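Local coordinates for protein cleavage stimulation factor 77 (Encephalitozoon cuniculi, PDB 2UY1) that forms a homodimer and probably acts as a helical-repeat scaffold of the cleavage stimulation factor in pre-mRNA 3'-end processing, with a presumed role in mRNA binding, at residues Leu123-Trp127 with Thr149-Phe153; Glu79-Tyr85 with Thr118-Ser122; Tyr53-Arg58 with Val70-Thr74; Met198-Asn203 with Phe218-Leu223. All coordinates share one frame. Residue numbers count along the deposited sequence, not the author numbering.

Overall arrangement
The four contacts illustrate how a solenoid of HAT (half-a-TPR) repeats is built: each joins elements at most 33 residues apart at their nearest ends, and the chain completes one before opening the next, in the order 3, 2, 1, 4. Interactions 1 and 2 have centres 12 Å apart and touch, Leu126 CD1 lying 3.6 Å from Tyr85 CE1. Interaction 2 also reaches interaction 4, its centre 18 Å away, where Trp82 CZ3 meets Phe200 CE2 at 3.6 Å, so the loops of 79-85 and 118-122 bridge two helical contacts. Interaction 3 stays separate, nearest atoms about 5 Å from interaction 2. Interaction 4 is nearest the chain centre (about 15 Å), interaction 1 farthest (about 39 Å).

Interaction 1: residues Leu123-Trp127 with Thr149-Phe153; sequences LSELW and TLPLF. Unlike the reference sequence in segment 149-153: Leu152 (reference Ile).
A face-to-face stack of Trp127 on Phe153 joins residues 123-127 to 149-153 at the surface. The first segment coils into a short helix, with Leu123 O accepting from both Leu126 N (3.0 Å) and Trp127 N (2.9 Å); the second is the opening turn of helix 150-167. Backbones come nearest at Trp127 and Phe153, whose CA atoms are 7.3 Å apart, and the CA-to-CB bonds of both residues point toward the opposite segment. Both side chains take the t rotamer at chi1 (179° and 152°), with chi2 of -108° for Trp127 and 86° for Phe153. The five-membered ring of Trp127 therefore lies face to face with the Phe153 ring, centroids 4.2 Å apart and planes 13° from parallel, while Trp127 CB makes a CH-pi contact 3.8 Å from the Phe153 centroid. Leu123, chi1 t and chi2 p, sets CG 3.9 Å from Phe153 CD1, and Ser124 OG approaches the edge of that ring at CZ (3.6 Å). At the far end of the indole, Leu150, also t,p, brings CD1 to 3.4 Å from Trp127 CZ2; Thr149 OG1 sits near the indole plane, 3.7 Å from Trp127 CZ3. Leu116 touches both stacked rings. Packing of large aromatic and aliphatic side chains between helices near in sequence is consistent with the HAT-repeat fold of this family.

Interaction 2: residues Glu79-Tyr85 with Thr118-Ser122; sequences ENYWDSY and TPMGS
Two irregular loops run past each other here: 79-85 leads from helix 69-78 into helix 85-90, while residues 118-122 precede helix 124-127. They are inter-helix loops of the probable HAT-repeat solenoid, meeting beside helix 193-208. Thr118 to Gly121 is extended, and Ser122 then turns with positive phi (78/25). CA atoms pair as Asn80-Thr118 (5.9 Å), Trp82-Met120 (3.9 Å) and Tyr85-Ser122 (6.6 Å). Among polar contacts, Gly121 N donates to Trp82 O (3.2 Å, 167°), and a water donates to Asn80 O (3.0 Å) and Pro119 O (2.6 Å). Two CA-H...O contacts accompany them, Trp82 CA to Pro119 O and Met120 CA to Trp82 O, both 3.5 Å. Thr118 CG2 makes a close methyl-to-carbonyl approach to Glu79 O (3.1 Å), while its OG1 bonds to Ala115. Tyr85, chi1 t, offers a ring face to Ser122 CB, 3.6 Å from its centroid, and Tyr85 CB meets Met120 SD at 3.7 Å. The direct polar links are thus main-chain, which fits an alignment that depends little on side-chain polarity.

Interaction 3: residues Tyr53-Arg58 with Val70-Thr74; sequences YIEYVR and VYEFT
Ile54, in the m,t rotamer, lays CD1 over the face of the Tyr71 ring, 4.0 Å from its centroid and 18° off the normal, a CH-pi contact. The 53-57 part of helix 47-57 runs nearly antiparallel to the 70-74 part of helix 69-78: the axes of these segments are 11.0 Å apart at closest approach and cross at 164°, with Ile54 and Val70 nearest (CA atoms 7.1 Å apart). Val70, chi1 t, is the hub, its CG1 lying 4.0 Å from Tyr53 CE2, 3.9 Å from Val57 CG1 and 4.3 Å from Ile54 CG1. Tyr53 CE2 also reaches the edge of Phe73 at CE2 (4.2 Å). Thr74, chi1 m, turns OG1 back to donate to Val70 O (2.9 Å), so a polar atom is satisfied within its own helix. Arg58 NH2 is 2.7 Å from Tyr71 OH, too poorly angled for a hydrogen bond; that hydroxyl bonds to Glu90. The antiparallel pair is consistent with a HAT-type helical hairpin, with Phe37 packing edge-to-face with Tyr53 and helix 85-90 meeting Tyr71 and Thr74 through Leu87.

Interaction 4: residues Met198-Asn203 with Phe218-Leu223; sequences MHFIHN and FYSEYL
Both tyrosines of residues 218-223 lie to the same side of the His202 imidazole, so no sandwich forms: Tyr219 and Tyr222 each have centroids 4.8 Å from that ring, at plane angles of 13° and 19°, but are slid so far that overlap is slight. Side-chain angles set this up, with His202 at chi1 m and chi2 96°, and Tyr219 and Tyr222 both t at chi1. The imidazole is held by polar contacts as well; His202 ND1 donates to Met198 O (2.8 Å) one helical turn back, and His202 NE2 is hydrogen-bonded at 2.8 Å to a water that donates to Phe218 O (3.0 Å). The surrounding helices run antiparallel, at 160° with axes 10.2 Å apart, bringing the CA atoms of His202 and Tyr219 to 5.8 Å. Alternating antiparallel helices of this kind build the HAT-repeat solenoid, and the aromatic cluster lies in its buried interior. His199, chi1 m, completes the cluster: its ND1 and Tyr219 OH are hydrogen-bonded at 2.6 Å, and its face receives the edge of Tyr222 in a T-shaped pair (centroids 6.0 Å apart, planes at 84°). Glu195 takes up His199 NE2. Leu223 CD2 approaches His199 CE1 at 3.6 Å, and Met198 CB packs 3.4 Å from Tyr222 CZ. Glu221, whose CA-to-CB bond points sideways, forms a salt bridge with Arg404 of the other subunit.

Interaction 1: residues Leu123-Trp127 with Thr149-Phe153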
# COMPACT_ATOMS: atom_id res chain seq x y z
N LEU B 123 -20.24 47.93 -4.71
CA LEU B 123 -19.48 49.05 -4.15
C LEU B 123 -19.33 50.17 -5.19
O LEU B 123 -19.26 51.36 -4.84
CB LEU B 123 -18.10 48.61 -3.63
CG LEU B 123 -17.30 49.68 -2.83
CD1 LEU B 123 -18.13 50.26 -1.68
CD2 LEU B 123 -15.94 49.20 -2.32
N SER B 124 -19.29 49.78 -6.47
CA SER B 124 -19.09 50.71 -7.58
C SER B 124 -20.31 51.61 -7.79
O SER B 124 -20.21 52.71 -8.37
CB SER B 124 -18.74 49.94 -8.86
OG SER B 124 -17.46 49.32 -8.77
N GLU B 125 -21.45 51.14 -7.28
CA GLU B 125 -22.74 51.83 -7.32
C GLU B 125 -22.93 52.64 -6.03
O GLU B 125 -24.00 53.18 -5.77
CB GLU B 125 -23.89 50.81 -7.53
CG GLU B 125 -23.80 49.93 -8.82
CD GLU B 125 -22.74 48.79 -8.77
OE1 GLU B 125 -21.68 48.93 -8.10
OE2 GLU B 125 -22.93 47.74 -9.43
N LEU B 126 -21.86 52.71 -5.24
CA LEU B 126 -21.77 53.53 -4.03
C LEU B 126 -20.68 54.59 -4.24
O LEU B 126 -20.80 55.73 -3.74
CB LEU B 126 -21.41 52.66 -2.82
CG LEU B 126 -22.16 52.73 -1.49
CD1 LEU B 126 -23.67 52.58 -1.66
CD2 LEU B 126 -21.64 51.63 -0.58
N TRP B 127 -19.63 54.22 -4.95
CA TRP B 127 -18.63 55.17 -5.43
C TRP B 127 -19.28 56.16 -6.39
O TRP B 127 -19.27 57.36 -6.13
CB TRP B 127 -17.45 54.45 -6.09
CG TRP B 127 -16.41 55.36 -6.63
CD1 TRP B 127 -16.15 55.63 -7.94
CD2 TRP B 127 -15.45 56.13 -5.87
NE1 TRP B 127 -15.10 56.51 -8.06
CE2 TRP B 127 -14.66 56.83 -6.80
CE3 TRP B 127 -15.20 56.30 -4.50
CZ2 TRP B 127 -13.62 57.69 -6.41
CZ3 TRP B 127 -14.17 57.14 -4.11
CH2 TRP B 127 -13.39 57.83 -5.06
N THR B 149 -9.32 59.80 -2.15
CA THR B 149 -10.24 58.73 -1.71
C THR B 149 -10.37 57.56 -2.72
O THR B 149 -10.74 56.44 -2.33
CB THR B 149 -11.64 59.29 -1.26
OG1 THR B 149 -12.53 58.19 -0.95
CG2 THR B 149 -12.28 60.18 -2.35
N LEU B 150 -10.06 57.83 -3.99
CA LEU B 150 -10.12 56.82 -5.05
C LEU B 150 -9.26 55.56 -4.77
O LEU B 150 -9.74 54.46 -4.95
CB LEU B 150 -9.86 57.41 -6.45
CG LEU B 150 -9.90 56.39 -7.61
CD1 LEU B 150 -11.19 55.58 -7.59
CD2 LEU B 150 -9.75 57.09 -8.95
N PRO B 151 -7.99 55.74 -4.32
CA PRO B 151 -7.22 54.59 -3.81
C PRO B 151 -8.00 53.62 -2.93
O PRO B 151 -7.93 52.41 -3.16
CB PRO B 151 -6.11 55.27 -3.00
CG PRO B 151 -5.80 56.50 -3.83
CD PRO B 151 -7.17 56.97 -4.31
N LEU B 152 -8.74 54.14 -1.95
CA LEU B 152 -9.37 53.31 -0.94
C LEU B 152 -10.46 52.41 -1.51
O LEU B 152 -10.49 51.20 -1.22
CB LEU B 152 -9.87 54.16 0.24
CG LEU B 152 -8.77 54.91 1.00
CD1 LEU B 152 -9.32 56.07 1.87
CD2 LEU B 152 -7.89 53.95 1.83
N PHE B 153 -11.33 53.00 -2.33
CA PHE B 153 -12.36 52.27 -3.06
C PHE B 153 -11.75 51.21 -4.00
O PHE B 153 -12.15 50.05 -3.96
CB PHE B 153 -13.25 53.25 -3.84
CG PHE B 153 -13.87 52.67 -5.11
CD1 PHE B 153 -15.06 51.96 -5.06
CD2 PHE B 153 -13.25 52.86 -6.36
CE1 PHE B 153 -15.64 51.44 -6.23
CE2 PHE B 153 -13.81 52.34 -7.52
CZ PHE B 153 -15.02 51.63 -7.45

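Interaction 2: residues Glu79-Tyr85 with Thr118-Ser122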
# COMPACT_ATOMS: atom_id res chain seq x y z
N GLU B 79 -21.27 46.18 9.44
CA GLU B 79 -20.48 47.15 8.64
C GLU B 79 -19.37 46.49 7.79
O GLU B 79 -18.95 47.03 6.76
CB GLU B 79 -19.87 48.27 9.52
CG GLU B 79 -18.79 47.78 10.53
CD GLU B 79 -18.28 48.88 11.43
OE1 GLU B 79 -17.96 48.61 12.62
OE2 GLU B 79 -18.20 50.04 10.94
N ASN B 80 -18.89 45.34 8.23
CA ASN B 80 -17.78 44.66 7.54
C ASN B 80 -18.28 43.66 6.51
O ASN B 80 -17.47 43.02 5.83
CB ASN B 80 -16.89 43.95 8.58
CG ASN B 80 -15.89 44.87 9.22
OD1 ASN B 80 -14.93 45.28 8.59
ND2 ASN B 80 -16.09 45.18 10.50
N TYR B 81 -19.62 43.53 6.41
CA TYR B 81 -20.30 42.52 5.60
C TYR B 81 -20.34 42.81 4.12
O TYR B 81 -20.68 43.93 3.70
CB TYR B 81 -21.73 42.34 6.11
CG TYR B 81 -22.57 41.23 5.51
CD1 TYR B 81 -22.04 39.97 5.19
CD2 TYR B 81 -23.93 41.42 5.35
CE1 TYR B 81 -22.85 38.97 4.66
CE2 TYR B 81 -24.73 40.44 4.85
CZ TYR B 81 -24.20 39.22 4.51
OH TYR B 81 -25.08 38.29 4.04
N TRP B 82 -20.03 41.78 3.33
CA TRP B 82 -19.97 41.83 1.87
C TRP B 82 -21.34 41.93 1.23
O TRP B 82 -21.44 41.96 0.03
CB TRP B 82 -19.26 40.59 1.30
CG TRP B 82 -19.56 39.31 2.12
CD1 TRP B 82 -20.52 38.37 1.89
CD2 TRP B 82 -18.89 38.90 3.34
NE1 TRP B 82 -20.48 37.39 2.87
CE2 TRP B 82 -19.50 37.69 3.77
CE3 TRP B 82 -17.83 39.44 4.10
CZ2 TRP B 82 -19.09 37.02 4.94
CZ3 TRP B 82 -17.43 38.77 5.25
CH2 TRP B 82 -18.06 37.56 5.66
N ASP B 83 -22.41 41.95 2.00
CA ASP B 83 -23.71 42.18 1.41
C ASP B 83 -24.46 43.30 2.12
O ASP B 83 -25.68 43.29 2.19
CB ASP B 83 -24.53 40.89 1.43
CG ASP B 83 -25.42 40.73 0.22
OD1 ASP B 83 -25.15 41.35 -0.84
OD2 ASP B 83 -26.38 39.94 0.33
N SER B 84 -23.71 44.30 2.59
CA SER B 84 -24.27 45.37 3.40
C SER B 84 -24.79 46.56 2.58
O SER B 84 -25.30 47.53 3.15
CB SER B 84 -23.23 45.85 4.41
OG SER B 84 -22.01 46.17 3.74
N TYR B 85 -24.65 46.47 1.26
CA TYR B 85 -24.91 47.56 0.32
C TYR B 85 -26.30 48.21 0.43
O TYR B 85 -26.40 49.43 0.49
CB TYR B 85 -24.62 47.11 -1.12
CG TYR B 85 -25.25 47.98 -2.18
CD1 TYR B 85 -24.63 49.16 -2.62
CD2 TYR B 85 -26.51 47.65 -2.72
CE1 TYR B 85 -25.24 49.98 -3.61
CE2 TYR B 85 -27.12 48.46 -3.69
CZ TYR B 85 -26.49 49.62 -4.13
OH TYR B 85 -27.11 50.39 -5.10
N THR B 118 -15.09 48.87 2.82
CA THR B 118 -15.49 47.45 2.88
C THR B 118 -15.73 46.79 1.50
O THR B 118 -16.50 47.30 0.67
CB THR B 118 -16.69 47.19 3.83
OG1 THR B 118 -17.90 47.70 3.26
CG2 THR B 118 -16.41 47.80 5.23
N PRO B 119 -15.04 45.67 1.25
CA PRO B 119 -15.33 44.91 0.04
C PRO B 119 -16.78 44.41 0.13
O PRO B 119 -17.14 43.76 1.13
CB PRO B 119 -14.33 43.74 0.11
CG PRO B 119 -13.29 44.16 1.09
CD PRO B 119 -13.98 45.05 2.06
N MET B 120 -17.60 44.75 -0.86
CA MET B 120 -19.01 44.38 -0.87
C MET B 120 -19.54 44.35 -2.29
O MET B 120 -18.94 44.95 -3.18
CB MET B 120 -19.84 45.38 -0.04
CG MET B 120 -19.78 46.84 -0.52
SD MET B 120 -21.16 47.83 0.11
CE MET B 120 -20.74 47.91 1.82
N GLY B 121 -20.64 43.63 -2.52
CA GLY B 121 -21.28 43.65 -3.82
C GLY B 121 -21.91 45.01 -4.10
O GLY B 121 -22.61 45.56 -3.24
N SER B 122 -21.65 45.56 -5.28
CA SER B 122 -22.22 46.85 -5.70
C SER B 122 -21.51 48.08 -5.09
O SER B 122 -22.12 49.15 -4.99
CB SER B 122 -23.75 46.93 -5.45
OG SER B 122 -24.46 45.83 -5.98
O HOH W 1 -16.39 42.33 3.11

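Interaction 3: residues Tyr53-Arg58 with Val70-Thr74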
# COMPACT_ATOMS: atom_id res chain seq x y z
N TYR B 53 -36.10 43.59 12.67
CA TYR B 53 -36.05 44.51 13.79
C TYR B 53 -36.32 45.93 13.31
O TYR B 53 -37.03 46.68 13.98
CB TYR B 53 -34.70 44.44 14.50
CG TYR B 53 -34.66 45.36 15.67
CD1 TYR B 53 -35.53 45.18 16.76
CD2 TYR B 53 -33.74 46.43 15.72
CE1 TYR B 53 -35.49 46.02 17.85
CE2 TYR B 53 -33.71 47.29 16.80
CZ TYR B 53 -34.58 47.08 17.87
OH TYR B 53 -34.55 47.90 18.96
N ILE B 54 -35.76 46.26 12.13
CA ILE B 54 -35.99 47.52 11.43
C ILE B 54 -37.46 47.66 10.99
O ILE B 54 -38.12 48.66 11.30
CB ILE B 54 -35.01 47.74 10.22
CG1 ILE B 54 -33.54 47.83 10.69
CG2 ILE B 54 -35.35 49.03 9.44
CD1 ILE B 54 -32.56 47.97 9.51
N GLU B 55 -37.99 46.65 10.28
CA GLU B 55 -39.42 46.62 9.93
C GLU B 55 -40.31 46.87 11.18
O GLU B 55 -41.13 47.77 11.17
CB GLU B 55 -39.80 45.33 9.18
CG GLU B 55 -40.99 45.49 8.21
CD GLU B 55 -41.90 44.26 8.16
OE1 GLU B 55 -41.39 43.12 8.35
OE2 GLU B 55 -43.14 44.43 7.93
N TYR B 56 -40.12 46.09 12.25
CA TYR B 56 -40.78 46.35 13.54
C TYR B 56 -40.60 47.77 14.14
O TYR B 56 -41.60 48.43 14.47
CB TYR B 56 -40.46 45.27 14.58
CG TYR B 56 -41.11 45.51 15.94
CD1 TYR B 56 -42.50 45.54 16.06
CD2 TYR B 56 -40.33 45.74 17.09
CE1 TYR B 56 -43.11 45.77 17.30
CE2 TYR B 56 -40.93 45.96 18.33
CZ TYR B 56 -42.32 45.98 18.42
OH TYR B 56 -42.93 46.20 19.62
N VAL B 57 -39.37 48.25 14.28
CA VAL B 57 -39.14 49.60 14.80
C VAL B 57 -39.85 50.69 13.95
O VAL B 57 -40.33 51.70 14.48
CB VAL B 57 -37.61 49.88 15.00
CG1 VAL B 57 -36.92 50.07 13.67
CG2 VAL B 57 -37.37 51.08 15.91
N ARG B 58 -39.96 50.45 12.65
CA ARG B 58 -40.63 51.36 11.72
C ARG B 58 -42.12 51.60 12.06
O ARG B 58 -42.71 52.60 11.64
CB ARG B 58 -40.47 50.84 10.29
CG ARG B 58 -40.57 51.89 9.18
CD ARG B 58 -40.13 51.29 7.84
NE ARG B 58 -38.75 51.67 7.49
CZ ARG B 58 -38.02 51.14 6.50
NH1 ARG B 58 -38.52 50.18 5.72
NH2 ARG B 58 -36.79 51.59 6.28
N VAL B 70 -31.06 53.50 14.04
CA VAL B 70 -31.28 52.06 14.12
C VAL B 70 -30.73 51.37 12.86
O VAL B 70 -30.81 50.15 12.73
CB VAL B 70 -32.78 51.71 14.36
CG1 VAL B 70 -33.05 50.21 14.20
CG2 VAL B 70 -33.23 52.14 15.77
N TYR B 71 -30.20 52.16 11.92
CA TYR B 71 -29.38 51.63 10.83
C TYR B 71 -27.93 51.69 11.23
O TYR B 71 -27.12 50.89 10.77
CB TYR B 71 -29.58 52.44 9.55
CG TYR B 71 -30.79 52.05 8.76
CD1 TYR B 71 -30.70 51.15 7.71
CD2 TYR B 71 -32.04 52.58 9.08
CE1 TYR B 71 -31.81 50.79 6.99
CE2 TYR B 71 -33.17 52.23 8.36
CZ TYR B 71 -33.04 51.34 7.31
OH TYR B 71 -34.15 51.00 6.59
N GLU B 72 -27.60 52.68 12.06
CA GLU B 72 -26.31 52.77 12.74
C GLU B 72 -26.08 51.62 13.71
O GLU B 72 -24.98 51.12 13.78
CB GLU B 72 -26.20 54.08 13.53
CG GLU B 72 -26.35 55.36 12.69
CD GLU B 72 -25.95 56.62 13.46
OE1 GLU B 72 -26.39 56.77 14.62
OE2 GLU B 72 -25.20 57.45 12.87
N PHE B 73 -27.12 51.26 14.49
CA PHE B 73 -27.10 50.09 15.42
C PHE B 73 -26.89 48.75 14.69
O PHE B 73 -26.09 47.93 15.14
CB PHE B 73 -28.33 50.12 16.36
CG PHE B 73 -28.46 48.93 17.30
CD1 PHE B 73 -27.50 48.68 18.30
CD2 PHE B 73 -29.59 48.08 17.22
CE1 PHE B 73 -27.62 47.57 19.17
CE2 PHE B 73 -29.73 46.98 18.07
CZ PHE B 73 -28.73 46.72 19.07
N THR B 74 -27.57 48.58 13.56
CA THR B 74 -27.40 47.46 12.63
C THR B 74 -26.01 47.45 11.93
O THR B 74 -25.35 46.41 11.89
CB THR B 74 -28.59 47.41 11.58
OG1 THR B 74 -29.85 47.41 12.27
CG2 THR B 74 -28.52 46.20 10.67

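Interaction 4: residues Met198-Asn203 with Phe218-Leu223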
# COMPACT_ATOMS: atom_id res chain seq x y z
N MET B 198 -12.35 40.67 11.89
CA MET B 198 -12.16 39.21 12.03
C MET B 198 -13.24 38.58 12.94
O MET B 198 -13.68 37.44 12.72
CB MET B 198 -10.75 38.92 12.61
CG MET B 198 -9.56 39.10 11.61
SD MET B 198 -9.90 38.54 9.93
CE MET B 198 -10.23 36.78 10.19
N HIS B 199 -13.65 39.33 13.96
CA HIS B 199 -14.75 38.90 14.83
C HIS B 199 -16.01 38.72 13.99
O HIS B 199 -16.63 37.67 14.06
CB HIS B 199 -14.99 39.89 15.95
CG HIS B 199 -13.94 39.85 17.04
ND1 HIS B 199 -13.64 38.70 17.74
CD2 HIS B 199 -13.17 40.82 17.58
CE1 HIS B 199 -12.72 38.97 18.65
NE2 HIS B 199 -12.42 40.25 18.57
N PHE B 200 -16.34 39.71 13.15
CA PHE B 200 -17.55 39.64 12.32
C PHE B 200 -17.52 38.40 11.45
O PHE B 200 -18.52 37.67 11.37
CB PHE B 200 -17.72 40.88 11.41
CG PHE B 200 -18.71 40.66 10.33
CD1 PHE B 200 -20.07 40.82 10.57
CD2 PHE B 200 -18.31 40.21 9.10
CE1 PHE B 200 -20.99 40.56 9.58
CE2 PHE B 200 -19.23 39.95 8.08
CZ PHE B 200 -20.56 40.14 8.31
N ILE B 201 -16.40 38.20 10.76
CA ILE B 201 -16.27 37.09 9.81
C ILE B 201 -16.48 35.76 10.53
O ILE B 201 -17.28 34.96 10.07
CB ILE B 201 -14.90 37.19 8.99
CG1 ILE B 201 -15.00 38.34 7.95
CG2 ILE B 201 -14.49 35.87 8.37
CD1 ILE B 201 -13.76 38.52 7.03
N HIS B 202 -15.81 35.53 11.66
CA HIS B 202 -15.94 34.27 12.41
C HIS B 202 -17.37 34.08 12.99
O HIS B 202 -17.93 32.98 12.94
CB HIS B 202 -14.95 34.20 13.58
CG HIS B 202 -13.53 33.92 13.16
ND1 HIS B 202 -12.59 34.92 12.97
CD2 HIS B 202 -12.89 32.75 12.92
CE1 HIS B 202 -11.45 34.37 12.58
NE2 HIS B 202 -11.59 33.06 12.55
N ASN B 203 -17.96 35.14 13.53
CA ASN B 203 -19.34 35.03 14.04
C ASN B 203 -20.36 34.80 12.94
O ASN B 203 -21.25 33.96 13.09
CB ASN B 203 -19.72 36.28 14.81
CG ASN B 203 -19.20 36.26 16.20
OD1 ASN B 203 -18.36 37.09 16.57
ND2 ASN B 203 -19.66 35.31 16.99
N PHE B 218 -12.18 27.03 14.34
CA PHE B 218 -11.53 28.15 13.61
C PHE B 218 -11.45 29.43 14.47
O PHE B 218 -10.38 30.03 14.64
CB PHE B 218 -12.28 28.58 12.34
CG PHE B 218 -12.38 27.54 11.25
CD1 PHE B 218 -11.50 26.45 11.15
CD2 PHE B 218 -13.33 27.72 10.25
CE1 PHE B 218 -11.61 25.51 10.09
CE2 PHE B 218 -13.43 26.81 9.21
CZ PHE B 218 -12.58 25.69 9.14
N TYR B 219 -12.60 29.83 15.01
CA TYR B 219 -12.71 31.01 15.90
C TYR B 219 -11.96 30.83 17.20
O TYR B 219 -11.26 31.74 17.66
CB TYR B 219 -14.19 31.33 16.18
CG TYR B 219 -14.46 32.75 16.68
CD1 TYR B 219 -13.57 33.79 16.41
CD2 TYR B 219 -15.65 33.08 17.31
CE1 TYR B 219 -13.83 35.09 16.80
CE2 TYR B 219 -15.92 34.38 17.76
CZ TYR B 219 -15.03 35.37 17.50
OH TYR B 219 -15.29 36.66 17.94
N SER B 220 -12.11 29.67 17.83
CA SER B 220 -11.37 29.40 19.06
C SER B 220 -9.87 29.65 18.85
O SER B 220 -9.20 30.32 19.66
CB SER B 220 -11.62 27.94 19.50
OG SER B 220 -10.77 27.57 20.59
N GLU B 221 -9.35 29.11 17.73
CA GLU B 221 -7.92 29.22 17.39
C GLU B 221 -7.55 30.65 17.12
O GLU B 221 -6.58 31.12 17.66
CB GLU B 221 -7.53 28.34 16.22
CG GLU B 221 -7.36 26.84 16.55
CD GLU B 221 -6.29 26.52 17.58
OE1 GLU B 221 -5.07 26.61 17.27
OE2 GLU B 221 -6.65 26.11 18.71
N TYR B 222 -8.37 31.36 16.35
CA TYR B 222 -8.17 32.79 16.14
C TYR B 222 -8.10 33.54 17.47
O TYR B 222 -7.20 34.34 17.71
CB TYR B 222 -9.26 33.38 15.25
CG TYR B 222 -9.18 34.88 15.25
CD1 TYR B 222 -8.16 35.53 14.55
CD2 TYR B 222 -10.10 35.65 15.96
CE1 TYR B 222 -8.06 36.93 14.54
CE2 TYR B 222 -10.02 37.04 15.95
CZ TYR B 222 -9.00 37.68 15.25
OH TYR B 222 -8.90 39.06 15.26
N LEU B 223 -9.06 33.25 18.34
CA LEU B 223 -9.18 33.95 19.62
C LEU B 223 -8.00 33.67 20.52
O LEU B 223 -7.56 34.58 21.22
CB LEU B 223 -10.45 33.52 20.34
CG LEU B 223 -11.70 34.26 19.87
CD1 LEU B 223 -12.90 33.64 20.57
CD2 LEU B 223 -11.65 35.81 20.07
O HOH W 2 -9.50 31.33 12.07